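Local coordinates for protein AMP-dependent synthetase and ligase (Xenorhabdus doucetiae, PDB 6QSR) that forms, with a FabA/FabZ-type partner chain, the dehydratase heterocomplex ApeI:P, which probably dehydrates carrier-bound hydroxyacyl intermediates in aryl polyene pigment biosynthesis, at residues N78-K83 and F95-D100; T25-F29 and V42-W47; V35-L39 and P73-G77; P3-H7 and I18-D23; Q10-A16 and T54-P58. All coordinates share one frame. Numbering follows the deposited sequence.

Overall arrangement
The five contacts sample one hot-dog fold, in which an antiparallel sheet curls around the helix 41-56. Contacts 1 and 4 lie in two beta hairpins, whose strands 79-87 and 15-21 are neighbours in that sheet; their centres lie about 10 Å apart, and the backbone joins them through L80 with L20 and L82 with I18. Contact 2 involves the early part of the helix and contact 5 its C-terminal end, about 21 Å apart between centres and on opposite sides of the chain's centre. Contact 3 is about 11 Å from contact 2, centre to centre, with F29 and W47 packing on its loops. Contacts 2 and 3 also touch the FabA/FabZ-type partner chain, which reaches none of the others.

Contact 1: N78-K83 and F95-D100; sequences NTLLLK and FRYDLD
Five backbone hydrogen bonds tie these two strands together. L81 N donates to D98 O (2.8 Å) and D98 N to L81 O (2.8 Å); K83 N bonds R96 O (2.9 Å) and R96 N bonds K83 O (3.0 Å). The fifth, D100 N to T79 O (3.0 Å), closes the end. Strands 79-83 and 95-99 are antiparallel, their axes 4.6 Å apart at closest approach and their directions 154° apart. L81-D98 and K83-R96 are hydrogen-bonded pairs, whereas L80-L99 and L82-Y97 are non-hydrogen-bonded, with CA atoms 4.9 and 4.6 Å apart. CA-H...O contacts, such as F95 CA to K83 O (3.2 Å), supplement this ladder. Within its own strand, R96 NE forms a salt bridge with D98 OD1 (2.8 Å) on the face that also carries L81 and K83. L80, L82, Y97 and L99 share the other, largely apolar face. Here L82 (t, p) lays CD1 over the ring of Y97 (chi1 m), 3.6 Å from its centroid and 11° off the normal, a CH-pi contact; L80 CD1 meets Y97 CD2 at 3.8 Å. The register is uninterrupted across these four pairs of the 79-87/92-99 hairpin, part of the hot-dog sheet. Much of this face lies against helix 41-56, where Y97 OH hydrogen-bonds Q44 O and L82 and F95 rest on V48; L99 touches F72 of a loop, while strands 15-21 and 109-118 flank the hairpin.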
# COMPACT_ATOMS: atom_id res chain seq x y z
N ASN A 78 -13.84 -2.36 12.85
CA ASN A 78 -14.05 -0.94 12.54
C ASN A 78 -15.08 -0.78 11.43
O ASN A 78 -15.16 -1.59 10.50
CB ASN A 78 -12.76 -0.25 12.11
CG ASN A 78 -11.74 -0.11 13.24
OD1 ASN A 78 -10.57 0.16 12.97
ND2 ASN A 78 -12.16 -0.27 14.49
N THR A 79 -15.86 0.29 11.55
CA THR A 79 -16.75 0.75 10.50
C THR A 79 -16.13 2.04 9.97
O THR A 79 -15.70 2.90 10.75
CB THR A 79 -18.17 0.99 11.03
OG1 THR A 79 -18.71 -0.25 11.50
CG2 THR A 79 -19.09 1.54 9.94
N LEU A 80 -16.05 2.14 8.65
CA LEU A 80 -15.45 3.26 7.96
C LEU A 80 -16.51 4.01 7.17
O LEU A 80 -17.45 3.40 6.65
CB LEU A 80 -14.38 2.77 6.98
CG LEU A 80 -13.34 1.76 7.48
CD1 LEU A 80 -12.34 1.44 6.39
CD2 LEU A 80 -12.63 2.30 8.72
N LEU A 81 -16.35 5.33 7.09
CA LEU A 81 -17.11 6.15 6.16
C LEU A 81 -16.11 6.67 5.13
O LEU A 81 -15.19 7.41 5.47
CB LEU A 81 -17.80 7.31 6.88
CG LEU A 81 -18.81 6.93 7.97
CD1 LEU A 81 -19.36 8.18 8.66
CD2 LEU A 81 -19.94 6.10 7.39
N LEU A 82 -16.30 6.26 3.88
CA LEU A 82 -15.43 6.64 2.76
C LEU A 82 -16.11 7.69 1.90
O LEU A 82 -17.17 7.42 1.35
CB LEU A 82 -15.11 5.41 1.90
CG LEU A 82 -14.34 5.63 0.59
CD1 LEU A 82 -13.06 6.41 0.83
CD2 LEU A 82 -14.06 4.28 -0.05
N LYS A 83 -15.48 8.86 1.78
CA LYS A 83 -15.99 9.98 1.00
C LYS A 83 -15.04 10.15 -0.18
O LYS A 83 -13.84 10.24 0.03
CB LYS A 83 -15.99 11.23 1.89
CG LYS A 83 -16.24 12.57 1.21
CD LYS A 83 -15.35 13.63 1.84
CE LYS A 83 -15.70 15.05 1.41
NZ LYS A 83 -15.28 16.01 2.47
N PHE A 95 -10.14 11.66 -1.67
CA PHE A 95 -10.82 10.73 -0.75
C PHE A 95 -10.45 10.96 0.70
O PHE A 95 -9.40 11.52 1.02
CB PHE A 95 -10.56 9.26 -1.11
CG PHE A 95 -9.16 8.79 -0.82
CD1 PHE A 95 -8.15 8.95 -1.77
CD2 PHE A 95 -8.83 8.20 0.39
CE1 PHE A 95 -6.86 8.52 -1.52
CE2 PHE A 95 -7.53 7.77 0.65
CZ PHE A 95 -6.54 7.93 -0.31
N ARG A 96 -11.32 10.47 1.58
CA ARG A 96 -11.10 10.56 3.00
C ARG A 96 -11.81 9.36 3.61
O ARG A 96 -12.93 9.05 3.22
CB ARG A 96 -11.64 11.90 3.51
CG ARG A 96 -11.60 12.11 5.01
CD ARG A 96 -12.24 13.45 5.38
NE ARG A 96 -12.25 13.65 6.84
CZ ARG A 96 -12.98 14.56 7.49
NH1 ARG A 96 -13.79 15.40 6.84
NH2 ARG A 96 -12.90 14.63 8.82
N TYR A 97 -11.12 8.65 4.50
CA TYR A 97 -11.74 7.60 5.31
C TYR A 97 -11.88 8.14 6.72
O TYR A 97 -10.89 8.56 7.31
CB TYR A 97 -10.86 6.35 5.36
CG TYR A 97 -10.91 5.45 4.14
CD1 TYR A 97 -10.02 5.63 3.06
CD2 TYR A 97 -11.79 4.37 4.09
CE1 TYR A 97 -10.04 4.78 1.97
CE2 TYR A 97 -11.82 3.51 3.00
CZ TYR A 97 -10.95 3.71 1.94
OH TYR A 97 -11.00 2.85 0.88
N ASP A 98 -13.09 8.11 7.26
CA ASP A 98 -13.34 8.51 8.64
C ASP A 98 -13.80 7.30 9.42
O ASP A 98 -14.54 6.46 8.90
CB ASP A 98 -14.42 9.60 8.72
CG ASP A 98 -13.96 10.95 8.19
OD1 ASP A 98 -12.75 11.26 8.23
OD2 ASP A 98 -14.83 11.73 7.76
N LEU A 99 -13.33 7.19 10.66
CA LEU A 99 -13.86 6.20 11.59
C LEU A 99 -15.29 6.60 11.94
O LEU A 99 -15.55 7.77 12.26
CB LEU A 99 -12.99 6.07 12.85
CG LEU A 99 -11.95 4.95 12.82
CD1 LEU A 99 -10.96 5.14 13.96
CD2 LEU A 99 -12.61 3.58 12.92
N ASP A 100 -16.21 5.64 11.85
CA ASP A 100 -17.64 5.91 12.01
C ASP A 100 -17.98 6.14 13.48
O ASP A 100 -17.91 5.22 14.30
CB ASP A 100 -18.45 4.74 11.43
CG ASP A 100 -19.96 4.98 11.47
OD1 ASP A 100 -20.57 5.16 10.39
OD2 ASP A 100 -20.55 4.97 12.57

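Contact 2: T25-F29 and V42-W47; sequences TLDWF and VAQIDW
Aromatic packing dominates. L26-F29 turns through a short 3-10 segment (27-29), closed by F29 N to L26 O (3.1 Å), and points W28 (chi1 m, chi2 107°) at the helix 42-47. A43 CB sits over the W28 six-membered ring, 3.5 Å from its centroid and 17° off the normal, in a CH-pi contact; the CA atoms of these two residues are 7.2 Å apart. W28 and W47 (chi1 m) meet obliquely, their five-membered rings 5.6 Å apart between centroids and their planes at 78°. Further apolar contacts join W28 CZ3 to V42 CG1 and L26 CD2 to W47 CZ2, each 3.9 Å, the latter at the edge of the W47 ring.

Polar contacts are indirect. One water donates to D46 OD2 (2.6 Å) and accepts weak bonds from W47 NE1 (2.9 Å) and W28 NE1 (3.4 Å). Both indole nitrogens also bond M1 O, while D46 forms a salt bridge with K2 and a hydrogen bond with W77 of the FabA/FabZ chain. F78 of that chain packs on W28.

With no direct hydrogen bond between its segments, this approach to the central hot-dog helix relies on ring packing, and its buried polar groups are satisfied by water, the N-terminus and the partner subunit.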
# COMPACT_ATOMS: atom_id res chain seq x y z
N THR A 25 -12.22 -11.85 8.82
CA THR A 25 -11.84 -12.83 7.79
C THR A 25 -11.46 -12.20 6.45
O THR A 25 -11.10 -12.92 5.52
CB THR A 25 -12.96 -13.86 7.57
OG1 THR A 25 -14.14 -13.20 7.08
CG2 THR A 25 -13.27 -14.58 8.87
N LEU A 26 -11.56 -10.88 6.35
CA LEU A 26 -11.08 -10.14 5.17
C LEU A 26 -9.61 -10.49 4.90
O LEU A 26 -8.76 -10.38 5.79
CB LEU A 26 -11.24 -8.64 5.41
CG LEU A 26 -10.90 -7.66 4.29
CD1 LEU A 26 -11.89 -7.83 3.14
CD2 LEU A 26 -10.92 -6.24 4.82
N ASP A 27 -9.32 -10.93 3.67
CA ASP A 27 -8.02 -11.55 3.36
C ASP A 27 -6.80 -10.61 3.44
O ASP A 27 -5.69 -11.09 3.66
CB ASP A 27 -8.04 -12.34 2.03
CG ASP A 27 -8.76 -11.61 0.90
OD1 ASP A 27 -9.08 -10.41 1.06
OD2 ASP A 27 -9.02 -12.25 -0.14
N TRP A 28 -7.02 -9.30 3.31
CA TRP A 28 -5.99 -8.28 3.59
C TRP A 28 -5.31 -8.41 4.95
O TRP A 28 -4.13 -8.06 5.09
CB TRP A 28 -6.60 -6.87 3.52
CG TRP A 28 -7.08 -6.45 2.18
CD1 TRP A 28 -8.37 -6.34 1.76
CD2 TRP A 28 -6.26 -6.06 1.07
NE1 TRP A 28 -8.41 -5.90 0.46
CE2 TRP A 28 -7.13 -5.72 0.01
CE3 TRP A 28 -4.88 -5.97 0.87
CZ2 TRP A 28 -6.66 -5.29 -1.24
CZ3 TRP A 28 -4.41 -5.54 -0.37
CH2 TRP A 28 -5.30 -5.21 -1.41
N PHE A 29 -6.05 -8.85 5.96
CA PHE A 29 -5.51 -9.03 7.31
C PHE A 29 -4.65 -10.28 7.47
O PHE A 29 -3.88 -10.36 8.42
CB PHE A 29 -6.64 -9.08 8.35
CG PHE A 29 -7.45 -7.82 8.44
CD1 PHE A 29 -6.85 -6.61 8.81
CD2 PHE A 29 -8.81 -7.84 8.20
CE1 PHE A 29 -7.60 -5.45 8.91
CE2 PHE A 29 -9.56 -6.67 8.29
CZ PHE A 29 -8.96 -5.48 8.65
N VAL A 42 -2.47 0.23 1.09
CA VAL A 42 -2.84 -0.11 -0.29
C VAL A 42 -4.28 -0.61 -0.47
O VAL A 42 -4.87 -0.38 -1.52
CB VAL A 42 -1.84 -1.12 -0.89
CG1 VAL A 42 -2.01 -2.53 -0.32
CG2 VAL A 42 -1.93 -1.14 -2.41
N ALA A 43 -4.84 -1.29 0.54
CA ALA A 43 -6.22 -1.76 0.47
C ALA A 43 -7.20 -0.60 0.45
O ALA A 43 -8.21 -0.64 -0.26
CB ALA A 43 -6.53 -2.70 1.63
N GLN A 44 -6.88 0.45 1.22
CA GLN A 44 -7.66 1.68 1.26
C GLN A 44 -7.65 2.40 -0.09
O GLN A 44 -8.68 2.92 -0.53
CB GLN A 44 -7.16 2.60 2.38
CG GLN A 44 -7.29 2.01 3.79
CD GLN A 44 -6.63 2.87 4.85
OE1 GLN A 44 -6.91 4.06 4.96
NE2 GLN A 44 -5.75 2.26 5.64
N ILE A 45 -6.51 2.37 -0.76
CA ILE A 45 -6.39 2.92 -2.12
C ILE A 45 -7.15 2.03 -3.12
O ILE A 45 -7.86 2.55 -4.00
CB ILE A 45 -4.91 3.10 -2.53
CG1 ILE A 45 -4.26 4.16 -1.63
CG2 ILE A 45 -4.78 3.54 -3.99
CD1 ILE A 45 -2.77 4.03 -1.52
N ASP A 46 -7.04 0.71 -2.94
CA ASP A 46 -7.69 -0.27 -3.81
C ASP A 46 -9.21 -0.04 -3.89
O ASP A 46 -9.77 0.00 -4.98
CB ASP A 46 -7.36 -1.70 -3.35
CG ASP A 46 -7.72 -2.76 -4.38
OD1 ASP A 46 -7.08 -2.81 -5.45
OD2 ASP A 46 -8.64 -3.56 -4.12
N TRP A 47 -9.86 0.18 -2.74
CA TRP A 47 -11.31 0.39 -2.70
C TRP A 47 -11.73 1.76 -3.27
O TRP A 47 -12.72 1.86 -3.97
CB TRP A 47 -11.86 0.22 -1.28
CG TRP A 47 -11.50 -1.10 -0.66
CD1 TRP A 47 -11.22 -2.27 -1.30
CD2 TRP A 47 -11.39 -1.38 0.74
NE1 TRP A 47 -10.92 -3.26 -0.39
CE2 TRP A 47 -11.03 -2.74 0.88
CE3 TRP A 47 -11.55 -0.60 1.90
CZ2 TRP A 47 -10.83 -3.35 2.13
CZ3 TRP A 47 -11.35 -1.21 3.15
CH2 TRP A 47 -10.99 -2.56 3.24
O HOH W 1 -9.96 -5.01 -2.45

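Contact 3: V35-L39 and P73-G77; sequences VQPLL and PLQPG
Two loops meet here in a buried, crosswise contact: the loop segment 35-39 leads into helix 41-56, and the loop segment 73-77 leads into strand 79-87. Neither is regular strand or helix, although Q36-L39 and P73-P76 are all extended, and their touching parts run 97° apart. The closest backbone approach is L38 to Q75, with CA atoms 4.8 Å apart, followed by L39 to L74 at 5.5 Å. L39 N donates to L74 O (2.9 Å), and L38 CA makes a CA-H...O contact with the same L74 O (3.4 Å). A water extends the link, donating to L39 O (2.7 Å) and accepting from L74 N (2.9 Å). In hot-dog terms, this joins the approach to the central helix with a connection between two strands of the surrounding sheet. On the apolar side, L39 CB lies 4.0 Å from L74 CB, and the t, p rotamer carries the rest of the L39 side chain onto W47 of the helix. L38 CD2 reaches P73 CB (3.8 Å), and P37 CB lies 3.7 Å from P76 CD. Q36, with chi1 t and chi2 p, folds its amide so that NE2 serves two acceptors, Q75 OE1 (2.8 Å) and its neighbour P37 O (2.9 Å). The FabA/FabZ chain covers this region as well: its L169 packs on Q36, its M107 on P73 and its I173 on Q75, while its K166 hydrogen-bonds V35 O.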
# COMPACT_ATOMS: atom_id res chain seq x y z
N VAL A 35 0.79 -10.37 15.23
CA VAL A 35 0.53 -9.71 16.54
C VAL A 35 -0.64 -8.71 16.55
O VAL A 35 -1.16 -8.37 17.62
CB VAL A 35 1.78 -8.99 17.12
CG1 VAL A 35 2.97 -9.95 17.23
CG2 VAL A 35 2.15 -7.74 16.33
N GLN A 36 -1.04 -8.21 15.38
CA GLN A 36 -2.17 -7.28 15.26
C GLN A 36 -2.65 -7.26 13.81
O GLN A 36 -1.86 -6.91 12.93
CB GLN A 36 -1.74 -5.85 15.62
CG GLN A 36 -2.79 -4.77 15.30
CD GLN A 36 -4.00 -4.81 16.21
OE1 GLN A 36 -3.86 -4.90 17.42
NE2 GLN A 36 -5.19 -4.73 15.62
N PRO A 37 -3.92 -7.63 13.56
CA PRO A 37 -4.43 -7.36 12.20
C PRO A 37 -4.58 -5.86 11.95
O PRO A 37 -5.23 -5.17 12.73
CB PRO A 37 -5.78 -8.10 12.15
CG PRO A 37 -6.15 -8.35 13.57
CD PRO A 37 -4.86 -8.47 14.33
N LEU A 38 -3.95 -5.37 10.89
CA LEU A 38 -4.06 -3.97 10.48
C LEU A 38 -4.39 -3.92 9.01
O LEU A 38 -3.83 -4.70 8.23
CB LEU A 38 -2.75 -3.22 10.70
CG LEU A 38 -2.31 -2.97 12.13
CD1 LEU A 38 -0.89 -2.40 12.13
CD2 LEU A 38 -3.28 -2.03 12.83
N LEU A 39 -5.27 -3.01 8.62
CA LEU A 39 -5.64 -2.86 7.22
C LEU A 39 -4.50 -2.15 6.48
O LEU A 39 -4.14 -1.03 6.86
CB LEU A 39 -6.94 -2.06 7.10
CG LEU A 39 -7.59 -1.98 5.71
CD1 LEU A 39 -8.12 -3.33 5.27
CD2 LEU A 39 -8.70 -0.94 5.70
N PRO A 73 -4.49 3.86 12.66
CA PRO A 73 -4.56 2.46 12.24
C PRO A 73 -5.98 1.90 12.24
O PRO A 73 -6.78 2.24 13.13
CB PRO A 73 -3.70 1.71 13.26
CG PRO A 73 -3.59 2.61 14.44
CD PRO A 73 -4.01 3.99 14.06
N LEU A 74 -6.28 1.06 11.25
CA LEU A 74 -7.58 0.44 11.11
C LEU A 74 -7.45 -1.06 11.30
O LEU A 74 -6.48 -1.67 10.84
CB LEU A 74 -8.16 0.75 9.73
CG LEU A 74 -8.40 2.25 9.47
CD1 LEU A 74 -8.86 2.48 8.04
CD2 LEU A 74 -9.43 2.80 10.45
N GLN A 75 -8.42 -1.64 11.99
CA GLN A 75 -8.40 -3.06 12.37
C GLN A 75 -9.78 -3.69 12.20
O GLN A 75 -10.77 -2.97 12.02
CB GLN A 75 -7.91 -3.21 13.82
CG GLN A 75 -8.79 -2.58 14.88
CD GLN A 75 -8.32 -2.89 16.29
OE1 GLN A 75 -7.71 -3.93 16.55
NE2 GLN A 75 -8.60 -1.98 17.21
N PRO A 76 -9.87 -5.03 12.27
CA PRO A 76 -11.19 -5.64 12.13
C PRO A 76 -12.17 -5.19 13.22
O PRO A 76 -11.75 -4.92 14.35
CB PRO A 76 -10.90 -7.14 12.25
CG PRO A 76 -9.48 -7.29 11.88
CD PRO A 76 -8.81 -6.04 12.36
N GLY A 77 -13.44 -5.09 12.85
CA GLY A 77 -14.48 -4.56 13.72
C GLY A 77 -14.77 -3.08 13.49
O GLY A 77 -15.84 -2.61 13.88
O HOH W 2 -4.50 0.58 9.06

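Contact 4: P3-H7 and I18-D23; sequences PIEIH and IQLYLD
P3 precedes the strand and lies over the end of its partner, with CG 3.9 Å from L20 CD1 and CB 3.7 Å from Y21 O. At I4 the antiparallel pairing begins: I4 and Y21 form a hydrogen-bonded pair (CA-CA 5.2 Å), in which Y21 N donates firmly to I4 O (2.9 Å) but I4 N only weakly to Y21 O (3.3 Å). A water bridges the segments here, donating to Y21 O (2.7 Å), accepting from D23 N (2.9 Å) and, weakly, from I4 N (3.3 Å). The I4 side chain (m, t) sets I4 CD1 at the edge of the Y21 ring, 4.0 Å from Y21 CD2. E5 and L20 are a non-hydrogen-bonded pair, CA-CA 4.8 Å, and E5 CG touches I18 CG2 at 3.8 Å. I6, at phi/psi -85/-43, departs from extended geometry, so that I6 and H7 both face Q19: a classic beta bulge. I6 N bonds Q19 O (2.9 Å), and Q19 N bonds H7 O (2.9 Å). I6 CG1 also meets Y21 CB (4.1 Å). Strands 4-7 and 18-21 run 137° apart, their axes 4.7 Å at closest approach. The hairpin forms one margin of the hot-dog sheet within this chain: strand 4-9 is outermost, strand 15-21 pairs onward with 79-87, and helix 41-56 meets P3 and L22 through W47, and I18 and L20 through Y51.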
# COMPACT_ATOMS: atom_id res chain seq x y z
N PRO A 3 -14.48 -5.21 1.07
CA PRO A 3 -15.08 -5.28 2.39
C PRO A 3 -16.61 -5.33 2.32
O PRO A 3 -17.18 -5.29 1.24
CB PRO A 3 -14.61 -3.99 3.05
CG PRO A 3 -14.48 -3.03 1.92
CD PRO A 3 -14.35 -3.81 0.64
N ILE A 4 -17.27 -5.42 3.48
CA ILE A 4 -18.72 -5.51 3.54
C ILE A 4 -19.31 -4.10 3.41
O ILE A 4 -18.99 -3.21 4.20
CB ILE A 4 -19.20 -6.21 4.85
CG1 ILE A 4 -18.90 -7.71 4.76
CG2 ILE A 4 -20.69 -6.00 5.08
CD1 ILE A 4 -18.76 -8.39 6.09
N GLU A 5 -20.17 -3.91 2.41
CA GLU A 5 -20.79 -2.61 2.18
C GLU A 5 -22.11 -2.53 2.94
O GLU A 5 -23.04 -3.28 2.64
CB GLU A 5 -21.02 -2.38 0.69
CG GLU A 5 -21.39 -0.94 0.38
CD GLU A 5 -21.63 -0.69 -1.09
OE1 GLU A 5 -22.65 -0.07 -1.43
OE2 GLU A 5 -20.79 -1.12 -1.92
N ILE A 6 -22.18 -1.61 3.89
CA ILE A 6 -23.38 -1.41 4.71
C ILE A 6 -24.37 -0.48 3.99
O ILE A 6 -25.57 -0.74 4.00
CB ILE A 6 -23.02 -0.84 6.11
CG1 ILE A 6 -22.03 -1.76 6.84
CG2 ILE A 6 -24.27 -0.61 6.96
CD1 ILE A 6 -22.52 -3.18 7.07
N HIS A 7 -23.85 0.60 3.39
CA HIS A 7 -24.69 1.61 2.74
C HIS A 7 -23.87 2.42 1.72
O HIS A 7 -22.67 2.62 1.91
CB HIS A 7 -25.27 2.55 3.81
CG HIS A 7 -26.39 3.42 3.32
ND1 HIS A 7 -26.38 4.79 3.48
CD2 HIS A 7 -27.55 3.12 2.70
CE1 HIS A 7 -27.49 5.29 2.97
NE2 HIS A 7 -28.22 4.30 2.49
N ILE A 18 -19.65 6.00 1.21
CA ILE A 18 -19.83 4.56 1.37
C ILE A 18 -19.50 4.19 2.82
O ILE A 18 -18.46 4.61 3.34
CB ILE A 18 -18.92 3.74 0.41
CG1 ILE A 18 -19.07 4.21 -1.05
CG2 ILE A 18 -19.26 2.26 0.47
CD1 ILE A 18 -17.93 5.08 -1.54
N GLN A 19 -20.39 3.44 3.45
CA GLN A 19 -20.15 2.93 4.79
C GLN A 19 -19.70 1.48 4.66
O GLN A 19 -20.42 0.66 4.09
CB GLN A 19 -21.40 3.04 5.65
CG GLN A 19 -21.20 2.63 7.10
CD GLN A 19 -22.37 3.00 7.98
OE1 GLN A 19 -23.50 3.15 7.51
NE2 GLN A 19 -22.12 3.15 9.27
N LEU A 20 -18.50 1.19 5.19
CA LEU A 20 -17.85 -0.11 5.05
C LEU A 20 -17.52 -0.71 6.40
O LEU A 20 -17.14 -0.00 7.33
CB LEU A 20 -16.53 0.04 4.29
CG LEU A 20 -16.61 0.63 2.89
CD1 LEU A 20 -15.21 0.79 2.34
CD2 LEU A 20 -17.46 -0.25 1.99
N TYR A 21 -17.62 -2.03 6.47
CA TYR A 21 -17.31 -2.77 7.69
C TYR A 21 -16.15 -3.72 7.43
O TYR A 21 -16.14 -4.45 6.43
CB TYR A 21 -18.55 -3.53 8.17
CG TYR A 21 -18.25 -4.47 9.31
CD1 TYR A 21 -18.11 -3.99 10.61
CD2 TYR A 21 -18.08 -5.83 9.08
CE1 TYR A 21 -17.82 -4.85 11.66
CE2 TYR A 21 -17.79 -6.70 10.13
CZ TYR A 21 -17.66 -6.20 11.41
OH TYR A 21 -17.36 -7.07 12.45
N LEU A 22 -15.17 -3.72 8.33
CA LEU A 22 -14.00 -4.58 8.24
C LEU A 22 -14.22 -5.86 9.04
O LEU A 22 -14.24 -5.83 10.27
CB LEU A 22 -12.76 -3.83 8.76
CG LEU A 22 -12.49 -2.46 8.15
CD1 LEU A 22 -11.15 -1.92 8.65
CD2 LEU A 22 -12.52 -2.54 6.63
N ASP A 23 -14.41 -6.97 8.33
CA ASP A 23 -14.57 -8.28 8.95
C ASP A 23 -13.21 -8.90 9.27
O ASP A 23 -12.28 -8.78 8.47
CB ASP A 23 -15.35 -9.21 8.03
CG ASP A 23 -15.91 -10.42 8.76
OD1 ASP A 23 -15.28 -11.49 8.73
OD2 ASP A 23 -16.97 -10.28 9.40
O HOH W 3 -14.80 -6.55 5.44

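Contact 5: Q10-A16 and T54-P58; sequences QPAQHEA and TLLAP
A type I beta turn from A12 to E15, closed by E15 N to A12 O (3.2 Å) in the loop that connects strand 4-9 to strand 15-21 of the N-terminal hairpin, carries the chain past the C-terminal end of the central helix of the hot-dog fold. Across from it, helix 41-56 loosens into a wider pi-type turn at 54-56 before the chain leaves it. The backbones come nearest at H14 and L56, with CA atoms 5.6 Å apart; A16 CA and L55 CA are 7.8 Å apart, and no direct hydrogen bond links the segments. L56 fills most of the gap, with chi1 at -95°, between wells, and chi2 p. Its CD1 lies 4.1 Å from A16 CB, 4.0 Å from Q13 O and 3.7 Å from Q10 NE2, while its CG is 3.7 Å from H14 O. Beyond the contact, L56 also packs on I84 and W86 of strand 79-87, so it is wedged between turn and sheet. L55 (m, t) adds CD1 at 4.1 Å from A16 CB. The side chain of Q10, extended with chi1 and chi2 both t, reaches forward to the turn, where NE2 gives Q13 O a weak hydrogen bond (3.3 Å). A single water donates to both Q13 O and L56 O, at 2.7 Å each.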
# COMPACT_ATOMS: atom_id res chain seq x y z
N GLN A 10 -24.96 8.82 -3.04
CA GLN A 10 -24.37 9.55 -4.14
C GLN A 10 -25.17 10.85 -4.26
O GLN A 10 -26.11 10.93 -5.05
CB GLN A 10 -24.41 8.68 -5.40
CG GLN A 10 -23.69 9.24 -6.61
CD GLN A 10 -23.15 8.19 -7.57
OE1 GLN A 10 -23.50 7.01 -7.50
NE2 GLN A 10 -22.28 8.62 -8.48
N PRO A 11 -24.84 11.87 -3.42
CA PRO A 11 -25.59 13.14 -3.42
C PRO A 11 -25.40 14.00 -4.67
O PRO A 11 -26.22 14.88 -4.94
CB PRO A 11 -25.06 13.86 -2.17
CG PRO A 11 -23.69 13.32 -1.98
CD PRO A 11 -23.78 11.88 -2.39
N ALA A 12 -24.30 13.78 -5.39
CA ALA A 12 -24.07 14.37 -6.71
C ALA A 12 -23.50 13.27 -7.61
O ALA A 12 -23.00 12.27 -7.10
CB ALA A 12 -23.10 15.53 -6.60
N GLN A 13 -23.55 13.45 -8.93
CA GLN A 13 -23.02 12.41 -9.83
C GLN A 13 -21.49 12.22 -9.71
O GLN A 13 -20.96 11.19 -10.12
CB GLN A 13 -23.42 12.67 -11.29
CG GLN A 13 -24.93 12.67 -11.55
CD GLN A 13 -25.59 11.31 -11.36
OE1 GLN A 13 -25.55 10.47 -12.26
NE2 GLN A 13 -26.21 11.10 -10.21
N HIS A 14 -20.81 13.21 -9.12
CA HIS A 14 -19.35 13.19 -8.96
C HIS A 14 -18.87 12.88 -7.52
O HIS A 14 -17.66 12.92 -7.26
CB HIS A 14 -18.76 14.53 -9.46
CG HIS A 14 -19.03 15.70 -8.56
ND1 HIS A 14 -20.17 16.47 -8.67
CD2 HIS A 14 -18.31 16.24 -7.55
CE1 HIS A 14 -20.14 17.42 -7.75
NE2 HIS A 14 -19.02 17.30 -7.06
N GLU A 15 -19.80 12.57 -6.62
CA GLU A 15 -19.48 12.29 -5.22
C GLU A 15 -20.07 10.96 -4.77
O GLU A 15 -21.15 10.56 -5.23
CB GLU A 15 -20.03 13.39 -4.31
CG GLU A 15 -19.32 14.73 -4.42
CD GLU A 15 -19.54 15.61 -3.20
OE1 GLU A 15 -18.54 16.03 -2.57
OE2 GLU A 15 -20.71 15.85 -2.85
N ALA A 16 -19.38 10.29 -3.85
CA ALA A 16 -19.94 9.11 -3.20
C ALA A 16 -19.54 9.03 -1.74
O ALA A 16 -18.44 9.43 -1.36
CB ALA A 16 -19.51 7.84 -3.92
N THR A 54 -16.12 2.43 -10.85
CA THR A 54 -17.49 1.89 -11.03
C THR A 54 -18.62 2.93 -10.91
O THR A 54 -19.62 2.81 -11.60
CB THR A 54 -17.78 0.73 -10.06
OG1 THR A 54 -17.65 1.16 -8.70
CG2 THR A 54 -16.84 -0.44 -10.33
N LEU A 55 -18.46 3.93 -10.04
CA LEU A 55 -19.49 4.94 -9.79
C LEU A 55 -19.21 6.32 -10.39
O LEU A 55 -20.15 6.99 -10.84
CB LEU A 55 -19.73 5.12 -8.29
CG LEU A 55 -19.98 3.89 -7.42
CD1 LEU A 55 -20.10 4.33 -5.97
CD2 LEU A 55 -21.23 3.14 -7.87
N LEU A 56 -17.95 6.75 -10.38
CA LEU A 56 -17.60 8.17 -10.61
C LEU A 56 -16.96 8.45 -11.96
O LEU A 56 -17.37 9.37 -12.67
CB LEU A 56 -16.68 8.67 -9.49
CG LEU A 56 -17.30 9.40 -8.28
CD1 LEU A 56 -18.62 8.82 -7.82
CD2 LEU A 56 -16.30 9.42 -7.13
N ALA A 57 -15.93 7.67 -12.30
CA ALA A 57 -15.10 7.89 -13.48
C ALA A 57 -14.91 6.60 -14.28
O ALA A 57 -13.79 6.11 -14.41
CB ALA A 57 -13.76 8.47 -13.06
N PRO A 58 -16.01 6.04 -14.84
CA PRO A 58 -15.89 4.82 -15.65
C PRO A 58 -15.02 5.07 -16.89
O PRO A 58 -15.11 6.14 -17.49
CB PRO A 58 -17.34 4.49 -16.04
CG PRO A 58 -18.09 5.78 -15.89
CD PRO A 58 -17.41 6.51 -14.77
O HOH W 4 -18.84 11.51 -11.79